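Local coordinates for protein thiamine pyrophosphokinase (Candida albicans, PDB 2G9Z) that catalyses the transfer of a pyrophosphate group from ATP to thiamine, making thiamine pyrophosphate, the cofactor form of vitamin B1, at residues A[63-71]-A[156-167]; A[279-290]-A[325-334]. All coordinates share one frame; numbering follows the deposited sequence.

How the contacts relate
Contact 1 belongs to the alpha/beta catalytic part of the chain and contact 2 to the beta-sandwich that binds thiamine; their centres lie 25 Å apart, on opposite sides of the chain's centre. Both reach the same long mixed sheet, contact 1 through its parallel strand 64-68 and contact 2 through strands 277-281 and 331-336. Both are largely buried. Contact 1 joins helix to strand mainly by apolar side chains, with a histidine-tyrosine ring pair at one end. Contact 2 buries nearly twice the surface, 799 against 422 Å², and adds backbone pairing, a serine hydroxyl accepting a backbone N-H, and waters where its turns approach the surface and the second subunit.

Contact 1: residues A[63-71]-A[156-167]; sequences HNVLLILNQ and FTKSIHCIQLHY
Strand 64-68, carrying Val65 and Leu67, packs against helix 156-167 and runs nearly antiparallel to it, their axes 10.0 Å apart at an angle of 159°. This is the helix-on-sheet layer of an alpha/beta fold: the helix belongs to the crossover that leads from strand 144-147 to strand 205-210, all parallel to strand 64-68 in one sheet. Alternate strand residues face the helix. Val65 sends its two methyls to different partners. CG1, anti to the backbone N (chi1 179°), meets Ile163 CD1 tip to tip at 3.6 Å, whereas Val65 CG2 lies near the plane of the Tyr167 ring, 3.6 Å from its edge atom CE2. Leu67 forks in the same way. Its CD1 rests 3.6 Å from Ser159 CB, and its CD2 enters the angle between Ile160 CD1 and Phe156 CE1, 3.9 Å from each, the leucine crossing both side chains at about a right angle. Ser159 OG is hydrogen-bonded to Asp155 O, one turn back in the helix, and its methylene packs on the strand. Farther along, Leu69 CD2 comes to the edge of Phe156 at CD1, while Ile160 CG1 of the same helix lies over one face of that ring. This end of the helix is near the active site: Asp155 and Lys158 lie at a magnesium site. At the opposite end, Tyr167 points its edge at the face of His63 in an offset edge-to-face pair with planes at 63°, and His166 CD2 sits over the centre of the tyrosine ring. Glu85 ties the pair together, its OE1 hydrogen-bonded to both Tyr167 OH and His63 ND1, the latter 3.7 Å from Tyr167 CE1.

Contact 2: residues A[279-290]-A[325-334]; sequences GLLPLSNKTPII and VECSDDIVMN
Leu281 N gives a hydrogen bond of 2.7 Å to Val332 O, and Gly279 and Asn334 exchange a second antiparallel pair of bonds, Gly279 N to Asn334 O at 3.0 Å and Asn334 N to Gly279 O at 3.1 Å. The return of Val332 N to Leu281 O is weak. Between them Leu280 and Met333 form the non-hydrogen-bonded pair, their side chains lying side by side and pointing the same way. That face looks into the beta-sandwich of the thiamine-binding domain: Leu280 CD2 meets Val325 CG1 of the facing sheet tip to tip at 4.0 Å, and Ile289 CD1 reaches across to Ile331 CB. Ile331, with CG1 anti to the backbone N (chi1 -175°), extends over the carbonyl of Leu281 to bring CD1 against Pro282. On the other face Leu281 CD1 lies against Val332 CG1. Each segment then turns from one sheet to the other. Beyond the turns, Ser328 OG receives Ile290 N at 2.7 Å in a nearly straight bond (165°), and Ser328 N returns to Ile290 O at 3.0 Å. One water joins this hydroxyl to Pro288 O and Asp329 OD2, while another links Ser284 OG, which accepts from Lys286 N in an ST turn, with Asp330 O. Farther out, Tyr228 OH accepts from Leu283 N and, weakly, from Val332 N, and the carboxylate of Asp330 is bonded through OD2 to Asn231 ND2 and through OD1 to Lys253 N. The second subunit packs its Phe217 on Leu281, and its Asp218 accepts from Asn334 ND2. The chemistry implies a division of labour: apolar side chains fill the space between the sheets, while the hydroxyls of Ser328 and Ser284, with waters, supply polar partners where the strands turn.

Contact 1: residues A[63-71]-A[156-167]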
loop_
_atom_site.group_PDB
_atom_site.type_symbol
_atom_site.label_atom_id
_atom_site.label_comp_id
_atom_site.label_asym_id
_atom_site.label_seq_id
_atom_site.Cartn_x
_atom_site.Cartn_y
_atom_site.Cartn_z
ATOM N N HIS A 63 -20.083 8.718 -17.174
ATOM C CA HIS A 63 -19.079 8.042 -17.992
ATOM C C HIS A 63 -18.218 7.113 -17.145
ATOM O O HIS A 63 -17.137 7.493 -16.687
ATOM C CB HIS A 63 -18.193 9.071 -18.696
ATOM C CG HIS A 63 -18.907 9.864 -19.745
ATOM N ND1 HIS A 63 -19.405 9.295 -20.897
ATOM C CD2 HIS A 63 -19.217 11.181 -19.811
ATOM C CE1 HIS A 63 -19.992 10.226 -21.628
ATOM N NE2 HIS A 63 -19.892 11.379 -20.991
ATOM N N ASN A 64 -18.707 5.893 -16.948
ATOM C CA ASN A 64 -18.012 4.888 -16.155
ATOM C C ASN A 64 -17.043 4.051 -16.974
ATOM O O ASN A 64 -17.393 3.505 -18.022
ATOM C CB ASN A 64 -19.022 3.959 -15.479
ATOM C CG ASN A 64 -19.839 4.661 -14.414
ATOM O OD1 ASN A 64 -20.879 4.159 -13.987
ATOM N ND2 ASN A 64 -19.370 5.821 -13.971
ATOM N N VAL A 65 -15.823 3.948 -16.466
ATOM C CA VAL A 65 -14.767 3.183 -17.100
ATOM C C VAL A 65 -14.256 2.170 -16.090
ATOM O O VAL A 65 -14.142 2.480 -14.903
ATOM C CB VAL A 65 -13.576 4.086 -17.488
ATOM C CG1 VAL A 65 -12.471 3.246 -18.121
ATOM C CG2 VAL A 65 -14.038 5.185 -18.424
ATOM N N LEU A 66 -13.961 0.964 -16.563
ATOM C CA LEU A 66 -13.413 -0.085 -15.716
ATOM C C LEU A 66 -11.994 -0.373 -16.196
ATOM O O LEU A 66 -11.783 -0.721 -17.359
ATOM C CB LEU A 66 -14.250 -1.365 -15.811
ATOM C CG LEU A 66 -13.717 -2.574 -15.030
ATOM C CD1 LEU A 66 -13.675 -2.245 -13.546
ATOM C CD2 LEU A 66 -14.600 -3.789 -15.271
ATOM N N LEU A 67 -11.022 -0.201 -15.309
ATOM C CA LEU A 67 -9.631 -0.459 -15.645
ATOM C C LEU A 67 -9.203 -1.682 -14.849
ATOM O O LEU A 67 -9.286 -1.690 -13.620
ATOM C CB LEU A 67 -8.765 0.748 -15.289
ATOM C CG LEU A 67 -7.250 0.605 -15.474
ATOM C CD1 LEU A 67 -6.924 0.056 -16.863
ATOM C CD2 LEU A 67 -6.597 1.973 -15.270
ATOM N N ILE A 68 -8.748 -2.715 -15.550
ATOM C CA ILE A 68 -8.348 -3.957 -14.901
ATOM C C ILE A 68 -6.858 -4.241 -14.951
ATOM O O ILE A 68 -6.297 -4.493 -16.018
ATOM C CB ILE A 68 -9.090 -5.157 -15.530
ATOM C CG1 ILE A 68 -10.598 -4.886 -15.529
ATOM C CG2 ILE A 68 -8.758 -6.444 -14.761
ATOM C CD1 ILE A 68 -11.404 -5.875 -16.338
ATOM N N LEU A 69 -6.213 -4.203 -13.792
ATOM C CA LEU A 69 -4.793 -4.491 -13.731
ATOM C C LEU A 69 -4.561 -5.973 -13.440
ATOM O O LEU A 69 -5.510 -6.740 -13.291
ATOM C CB LEU A 69 -4.099 -3.597 -12.698
ATOM C CG LEU A 69 -3.588 -2.284 -13.314
ATOM C CD1 LEU A 69 -4.736 -1.515 -13.960
ATOM C CD2 LEU A 69 -2.915 -1.440 -12.236
ATOM N N ASN A 70 -3.296 -6.360 -13.347
ATOM C CA ASN A 70 -2.919 -7.753 -13.162
ATOM C C ASN A 70 -2.924 -8.400 -11.771
ATOM O O ASN A 70 -1.893 -8.478 -11.107
ATOM C CB ASN A 70 -1.553 -7.963 -13.821
ATOM C CG ASN A 70 -1.185 -9.428 -13.951
ATOM O OD1 ASN A 70 -2.055 -10.300 -13.981
ATOM N ND2 ASN A 70 0.110 -9.704 -14.045
ATOM N N GLN A 71 -4.095 -8.888 -11.365
ATOM C CA GLN A 71 -4.281 -9.587 -10.095
ATOM C C GLN A 71 -5.597 -10.353 -10.170
ATOM O O GLN A 71 -6.513 -9.961 -10.891
ATOM C CB GLN A 71 -4.295 -8.616 -8.900
ATOM C CG GLN A 71 -2.901 -8.252 -8.381
ATOM C CD GLN A 71 -2.931 -7.482 -7.065
ATOM O OE1 GLN A 71 -3.168 -6.274 -7.041
ATOM N NE2 GLN A 71 -2.697 -8.186 -5.963
ATOM N N PHE A 156 -0.299 1.036 -16.100
ATOM C CA PHE A 156 -1.381 1.797 -15.497
ATOM C C PHE A 156 -1.530 3.139 -16.197
ATOM O O PHE A 156 -2.615 3.499 -16.659
ATOM C CB PHE A 156 -1.107 2.045 -14.013
ATOM C CG PHE A 156 -2.146 2.901 -13.348
ATOM C CD1 PHE A 156 -3.341 2.348 -12.901
ATOM C CD2 PHE A 156 -1.951 4.271 -13.214
ATOM C CE1 PHE A 156 -4.332 3.149 -12.330
ATOM C CE2 PHE A 156 -2.940 5.081 -12.645
ATOM C CZ PHE A 156 -4.131 4.514 -12.203
ATOM N N THR A 157 -0.432 3.883 -16.251
ATOM C CA THR A 157 -0.423 5.199 -16.875
ATOM C C THR A 157 -0.772 5.131 -18.357
ATOM O O THR A 157 -1.554 5.941 -18.854
ATOM C CB THR A 157 0.949 5.875 -16.687
ATOM O OG1 THR A 157 1.205 6.032 -15.284
ATOM C CG2 THR A 157 0.964 7.247 -17.345
ATOM N N LYS A 158 -0.195 4.165 -19.066
ATOM C CA LYS A 158 -0.489 4.011 -20.486
ATOM C C LYS A 158 -1.980 3.773 -20.679
ATOM O O LYS A 158 -2.572 4.272 -21.636
ATOM C CB LYS A 158 0.318 2.852 -21.078
ATOM C CG LYS A 158 1.817 3.137 -21.127
ATOM C CD LYS A 158 2.630 1.875 -21.356
ATOM C CE LYS A 158 4.119 2.190 -21.360
ATOM N NZ LYS A 158 4.972 0.987 -21.529
ATOM N N SER A 159 -2.590 3.021 -19.763
ATOM C CA SER A 159 -4.023 2.740 -19.842
ATOM C C SER A 159 -4.855 3.993 -19.587
ATOM O O SER A 159 -5.861 4.229 -20.263
ATOM C CB SER A 159 -4.422 1.647 -18.835
ATOM O OG SER A 159 -3.880 0.392 -19.203
ATOM N N ILE A 160 -4.451 4.783 -18.595
ATOM C CA ILE A 160 -5.165 6.014 -18.279
ATOM C C ILE A 160 -5.132 6.934 -19.500
ATOM O O ILE A 160 -6.142 7.527 -19.874
ATOM C CB ILE A 160 -4.527 6.748 -17.070
ATOM C CG1 ILE A 160 -4.773 5.953 -15.784
ATOM C CG2 ILE A 160 -5.103 8.160 -16.950
ATOM C CD1 ILE A 160 -6.246 5.827 -15.399
ATOM N N HIS A 161 -3.964 7.050 -20.117
ATOM C CA HIS A 161 -3.812 7.885 -21.304
ATOM C C HIS A 161 -4.738 7.392 -22.407
ATOM O O HIS A 161 -5.350 8.187 -23.123
ATOM C CB HIS A 161 -2.362 7.854 -21.782
ATOM C CG HIS A 161 -1.473 8.818 -21.063
ATOM N ND1 HIS A 161 -0.105 8.665 -20.999
ATOM C CD2 HIS A 161 -1.758 9.956 -20.386
ATOM C CE1 HIS A 161 0.414 9.666 -20.311
ATOM N NE2 HIS A 161 -0.567 10.464 -19.929
ATOM N N CYS A 162 -4.831 6.075 -22.545
ATOM C CA CYS A 162 -5.704 5.484 -23.547
ATOM C C CYS A 162 -7.150 5.874 -23.241
ATOM O O CYS A 162 -7.925 6.183 -24.147
ATOM C CB CYS A 162 -5.562 3.961 -23.539
ATOM S SG CYS A 162 -6.841 3.092 -24.464
ATOM N N ILE A 163 -7.506 5.854 -21.961
ATOM C CA ILE A 163 -8.857 6.206 -21.534
ATOM C C ILE A 163 -9.152 7.672 -21.833
ATOM O O ILE A 163 -10.218 8.014 -22.349
ATOM C CB ILE A 163 -9.042 5.945 -20.017
ATOM C CG1 ILE A 163 -9.112 4.436 -19.765
ATOM C CG2 ILE A 163 -10.303 6.653 -19.503
ATOM C CD1 ILE A 163 -8.991 4.031 -18.309
ATOM N N GLN A 164 -8.202 8.537 -21.497
ATOM C CA GLN A 164 -8.364 9.961 -21.736
ATOM C C GLN A 164 -8.444 10.247 -23.229
ATOM O O GLN A 164 -9.275 11.043 -23.675
ATOM C CB GLN A 164 -7.204 10.733 -21.112
ATOM C CG GLN A 164 -7.276 10.803 -19.596
ATOM C CD GLN A 164 -6.153 11.615 -18.999
ATOM O OE1 GLN A 164 -4.993 11.202 -19.022
ATOM N NE2 GLN A 164 -6.488 12.785 -18.470
ATOM N N LEU A 165 -7.584 9.587 -23.999
ATOM C CA LEU A 165 -7.569 9.768 -25.443
ATOM C C LEU A 165 -8.844 9.229 -26.082
ATOM O O LEU A 165 -9.350 9.805 -27.044
ATOM C CB LEU A 165 -6.336 9.090 -26.049
ATOM C CG LEU A 165 -5.029 9.837 -25.764
ATOM C CD1 LEU A 165 -3.841 9.027 -26.249
ATOM C CD2 LEU A 165 -5.066 11.197 -26.458
ATOM N N HIS A 166 -9.365 8.129 -25.549
ATOM C CA HIS A 166 -10.593 7.541 -26.080
ATOM C C HIS A 166 -11.747 8.540 -26.081
ATOM O O HIS A 166 -12.443 8.688 -27.079
ATOM C CB HIS A 166 -11.018 6.324 -25.258
ATOM C CG HIS A 166 -12.429 5.892 -25.516
ATOM N ND1 HIS A 166 -12.777 5.051 -26.550
ATOM C CD2 HIS A 166 -13.588 6.220 -24.892
ATOM C CE1 HIS A 166 -14.087 4.878 -26.553
ATOM N NE2 HIS A 166 -14.603 5.577 -25.557
ATOM N N TYR A 167 -11.953 9.211 -24.953
ATOM C CA TYR A 167 -13.039 10.178 -24.829
ATOM C C TYR A 167 -12.802 11.453 -25.623
ATOM O O TYR A 167 -13.670 12.322 -25.699
ATOM C CB TYR A 167 -13.287 10.497 -23.353
ATOM C CG TYR A 167 -14.056 9.398 -22.656
ATOM C CD1 TYR A 167 -15.420 9.224 -22.895
ATOM C CD2 TYR A 167 -13.413 8.490 -21.816
ATOM C CE1 TYR A 167 -16.125 8.171 -22.321
ATOM C CE2 TYR A 167 -14.111 7.426 -21.234
ATOM C CZ TYR A 167 -15.467 7.273 -21.497
ATOM O OH TYR A 167 -16.166 6.215 -20.962
#

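Contact 2: residues A[279-290]-A[325-334]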
loop_
_atom_site.group_PDB
_atom_site.type_symbol
_atom_site.label_atom_id
_atom_site.label_comp_id
_atom_site.label_asym_id
_atom_site.label_seq_id
_atom_site.Cartn_x
_atom_site.Cartn_y
_atom_site.Cartn_z
ATOM N N GLY A 279 -9.987 5.022 6.727
ATOM C CA GLY A 279 -8.744 5.682 7.063
ATOM C C GLY A 279 -8.527 6.903 6.206
ATOM O O GLY A 279 -9.072 7.001 5.115
ATOM N N LEU A 280 -7.741 7.847 6.714
ATOM C CA LEU A 280 -7.428 9.073 5.985
ATOM C C LEU A 280 -5.918 9.047 5.890
ATOM O O LEU A 280 -5.228 9.144 6.897
ATOM C CB LEU A 280 -7.925 10.297 6.756
ATOM C CG LEU A 280 -9.453 10.418 6.784
ATOM C CD1 LEU A 280 -10.037 9.401 7.754
ATOM C CD2 LEU A 280 -9.854 11.828 7.199
ATOM N N LEU A 281 -5.411 8.911 4.671
ATOM C CA LEU A 281 -3.978 8.757 4.460
ATOM C C LEU A 281 -3.286 9.900 3.729
ATOM O O LEU A 281 -3.478 10.095 2.531
ATOM C CB LEU A 281 -3.771 7.427 3.731
ATOM C CG LEU A 281 -4.837 6.440 4.245
ATOM C CD1 LEU A 281 -4.926 5.223 3.361
ATOM C CD2 LEU A 281 -4.533 6.059 5.691
ATOM N N PRO A 282 -2.459 10.671 4.453
ATOM C CA PRO A 282 -1.725 11.809 3.890
ATOM C C PRO A 282 -0.495 11.329 3.122
ATOM O O PRO A 282 0.631 11.407 3.615
ATOM C CB PRO A 282 -1.367 12.621 5.128
ATOM C CG PRO A 282 -1.083 11.558 6.142
ATOM C CD PRO A 282 -2.183 10.525 5.896
ATOM N N LEU A 283 -0.724 10.840 1.909
ATOM C CA LEU A 283 0.348 10.307 1.079
ATOM C C LEU A 283 0.931 11.257 0.030
ATOM O O LEU A 283 1.720 10.831 -0.813
ATOM C CB LEU A 283 -0.143 9.022 0.406
ATOM C CG LEU A 283 -0.459 7.907 1.413
ATOM C CD1 LEU A 283 -1.229 6.770 0.760
ATOM C CD2 LEU A 283 0.847 7.408 2.009
ATOM N N SER A 284 0.565 12.535 0.075
ATOM C CA SER A 284 1.087 13.495 -0.902
ATOM C C SER A 284 2.289 14.275 -0.368
ATOM O O SER A 284 2.728 14.065 0.757
ATOM C CB SER A 284 0.000 14.491 -1.303
ATOM O OG SER A 284 -0.209 15.439 -0.273
ATOM N N ASN A 285 2.800 15.190 -1.187
ATOM C CA ASN A 285 3.949 16.009 -0.820
ATOM C C ASN A 285 3.506 17.306 -0.143
ATOM O O ASN A 285 4.299 18.232 0.030
ATOM C CB ASN A 285 4.786 16.321 -2.067
ATOM C CG ASN A 285 4.082 17.266 -3.023
ATOM O OD1 ASN A 285 2.855 17.351 -3.042
ATOM N ND2 ASN A 285 4.861 17.970 -3.838
ATOM N N LYS A 286 2.231 17.369 0.225
ATOM C CA LYS A 286 1.684 18.538 0.903
ATOM C C LYS A 286 1.390 18.132 2.342
ATOM O O LYS A 286 0.410 17.434 2.611
ATOM C CB LYS A 286 0.399 19.001 0.213
ATOM C CG LYS A 286 0.595 19.465 -1.224
ATOM C CD LYS A 286 1.515 20.677 -1.296
ATOM C CE LYS A 286 1.659 21.192 -2.721
ATOM N NZ LYS A 286 2.287 20.192 -3.629
ATOM N N THR A 287 2.243 18.567 3.263
ATOM C CA THR A 287 2.080 18.219 4.671
ATOM C C THR A 287 2.395 19.396 5.592
ATOM O O THR A 287 3.250 20.225 5.284
ATOM C CB THR A 287 3.013 17.057 5.052
ATOM O OG1 THR A 287 4.344 17.554 5.233
ATOM C CG2 THR A 287 3.039 16.019 3.942
ATOM N N PRO A 288 1.694 19.488 6.733
ATOM C CA PRO A 288 0.650 18.555 7.160
ATOM C C PRO A 288 -0.718 18.968 6.625
ATOM O O PRO A 288 -0.894 20.081 6.125
ATOM C CB PRO A 288 0.713 18.644 8.677
ATOM C CG PRO A 288 1.021 20.082 8.888
ATOM C CD PRO A 288 2.102 20.351 7.857
ATOM N N ILE A 289 -1.680 18.063 6.741
ATOM C CA ILE A 289 -3.036 18.316 6.287
ATOM C C ILE A 289 -3.937 18.443 7.509
ATOM O O ILE A 289 -3.900 17.600 8.404
ATOM C CB ILE A 289 -3.529 17.162 5.380
ATOM C CG1 ILE A 289 -2.747 17.186 4.063
ATOM C CG2 ILE A 289 -5.025 17.281 5.135
ATOM C CD1 ILE A 289 -3.168 16.137 3.070
ATOM N N ILE A 290 -4.728 19.512 7.551
ATOM C CA ILE A 290 -5.633 19.747 8.669
ATOM C C ILE A 290 -6.978 19.120 8.347
ATOM O O ILE A 290 -7.545 19.380 7.290
ATOM C CB ILE A 290 -5.873 21.253 8.913
ATOM C CG1 ILE A 290 -4.544 22.005 8.963
ATOM C CG2 ILE A 290 -6.640 21.443 10.218
ATOM C CD1 ILE A 290 -3.659 21.612 10.104
ATOM N N VAL A 325 -15.986 15.352 5.620
ATOM C CA VAL A 325 -14.578 15.539 5.934
ATOM C C VAL A 325 -14.101 16.792 5.230
ATOM O O VAL A 325 -14.276 16.946 4.016
ATOM C CB VAL A 325 -13.680 14.371 5.480
ATOM C CG1 VAL A 325 -12.213 14.700 5.796
ATOM C CG2 VAL A 325 -14.093 13.088 6.185
ATOM N N GLU A 326 -13.532 17.706 6.002
ATOM C CA GLU A 326 -12.982 18.924 5.434
ATOM C C GLU A 326 -11.475 18.740 5.548
ATOM O O GLU A 326 -10.982 18.290 6.576
ATOM C CB GLU A 326 -13.433 20.146 6.228
ATOM C CG GLU A 326 -12.812 21.445 5.747
ATOM C CD GLU A 326 -13.453 22.661 6.382
ATOM O OE1 GLU A 326 -13.714 22.626 7.603
ATOM O OE2 GLU A 326 -13.687 23.655 5.662
ATOM N N CYS A 327 -10.745 19.067 4.490
ATOM C CA CYS A 327 -9.297 18.896 4.515
ATOM C C CYS A 327 -8.586 20.088 3.891
ATOM O O CYS A 327 -9.058 20.647 2.907
ATOM C CB CYS A 327 -8.920 17.616 3.771
ATOM S SG CYS A 327 -9.459 17.573 2.046
ATOM N N SER A 328 -7.444 20.463 4.460
ATOM C CA SER A 328 -6.678 21.602 3.955
ATOM C C SER A 328 -5.995 21.338 2.615
ATOM O O SER A 328 -5.468 22.258 1.995
ATOM C CB SER A 328 -5.625 22.021 4.978
ATOM O OG SER A 328 -4.738 20.956 5.244
ATOM N N ASP A 329 -6.004 20.081 2.184
ATOM C CA ASP A 329 -5.389 19.662 0.920
ATOM C C ASP A 329 -5.891 18.271 0.583
ATOM O O ASP A 329 -6.395 17.561 1.460
ATOM C CB ASP A 329 -3.865 19.614 1.043
ATOM C CG ASP A 329 -3.191 20.784 0.369
ATOM O OD1 ASP A 329 -3.442 20.995 -0.835
ATOM O OD2 ASP A 329 -2.409 21.486 1.041
ATOM N N ASP A 330 -5.749 17.874 -0.677
ATOM C CA ASP A 330 -6.206 16.555 -1.094
ATOM C C ASP A 330 -5.626 15.490 -0.172
ATOM O O ASP A 330 -4.481 15.589 0.274
ATOM C CB ASP A 330 -5.778 16.240 -2.533
ATOM C CG ASP A 330 -6.481 17.107 -3.573
ATOM O OD1 ASP A 330 -7.477 17.789 -3.239
ATOM O OD2 ASP A 330 -6.037 17.090 -4.742
ATOM N N ILE A 331 -6.427 14.475 0.120
ATOM C CA ILE A 331 -5.968 13.387 0.963
ATOM C C ILE A 331 -6.733 12.125 0.609
ATOM O O ILE A 331 -7.927 12.162 0.300
ATOM C CB ILE A 331 -6.136 13.721 2.473
ATOM C CG1 ILE A 331 -5.522 12.601 3.330
ATOM C CG2 ILE A 331 -7.610 13.920 2.805
ATOM C CD1 ILE A 331 -5.482 12.919 4.840
ATOM N N VAL A 332 -6.027 11.006 0.642
ATOM C CA VAL A 332 -6.607 9.713 0.322
ATOM C C VAL A 332 -7.466 9.157 1.450
ATOM O O VAL A 332 -7.131 9.294 2.623
ATOM C CB VAL A 332 -5.500 8.672 0.032
ATOM C CG1 VAL A 332 -6.096 7.274 -0.044
ATOM C CG2 VAL A 332 -4.783 9.025 -1.264
ATOM N N MET A 333 -8.574 8.526 1.081
ATOM C CA MET A 333 -9.440 7.875 2.052
ATOM C C MET A 333 -9.785 6.474 1.555
ATOM O O MET A 333 -10.061 6.269 0.372
ATOM C CB MET A 333 -10.742 8.659 2.275
ATOM C CG MET A 333 -11.740 7.909 3.164
ATOM S SD MET A 333 -13.132 8.921 3.762
ATOM C CE MET A 333 -13.257 8.381 5.458
ATOM N N ASN A 334 -9.729 5.506 2.461
ATOM C CA ASN A 334 -10.094 4.143 2.125
ATOM C C ASN A 334 -11.242 3.776 3.043
ATOM O O ASN A 334 -11.281 4.196 4.198
ATOM C CB ASN A 334 -8.932 3.165 2.352
ATOM C CG ASN A 334 -8.616 2.953 3.823
ATOM O OD1 ASN A 334 -8.195 3.873 4.517
ATOM N ND2 ASN A 334 -8.809 1.731 4.300
HETATM O O HOH W 1 -2.346 16.887 -0.909
HETATM O O HOH W 2 -2.489 21.111 4.055
HETATM O O HOH W 3 -9.780 21.115 7.314
#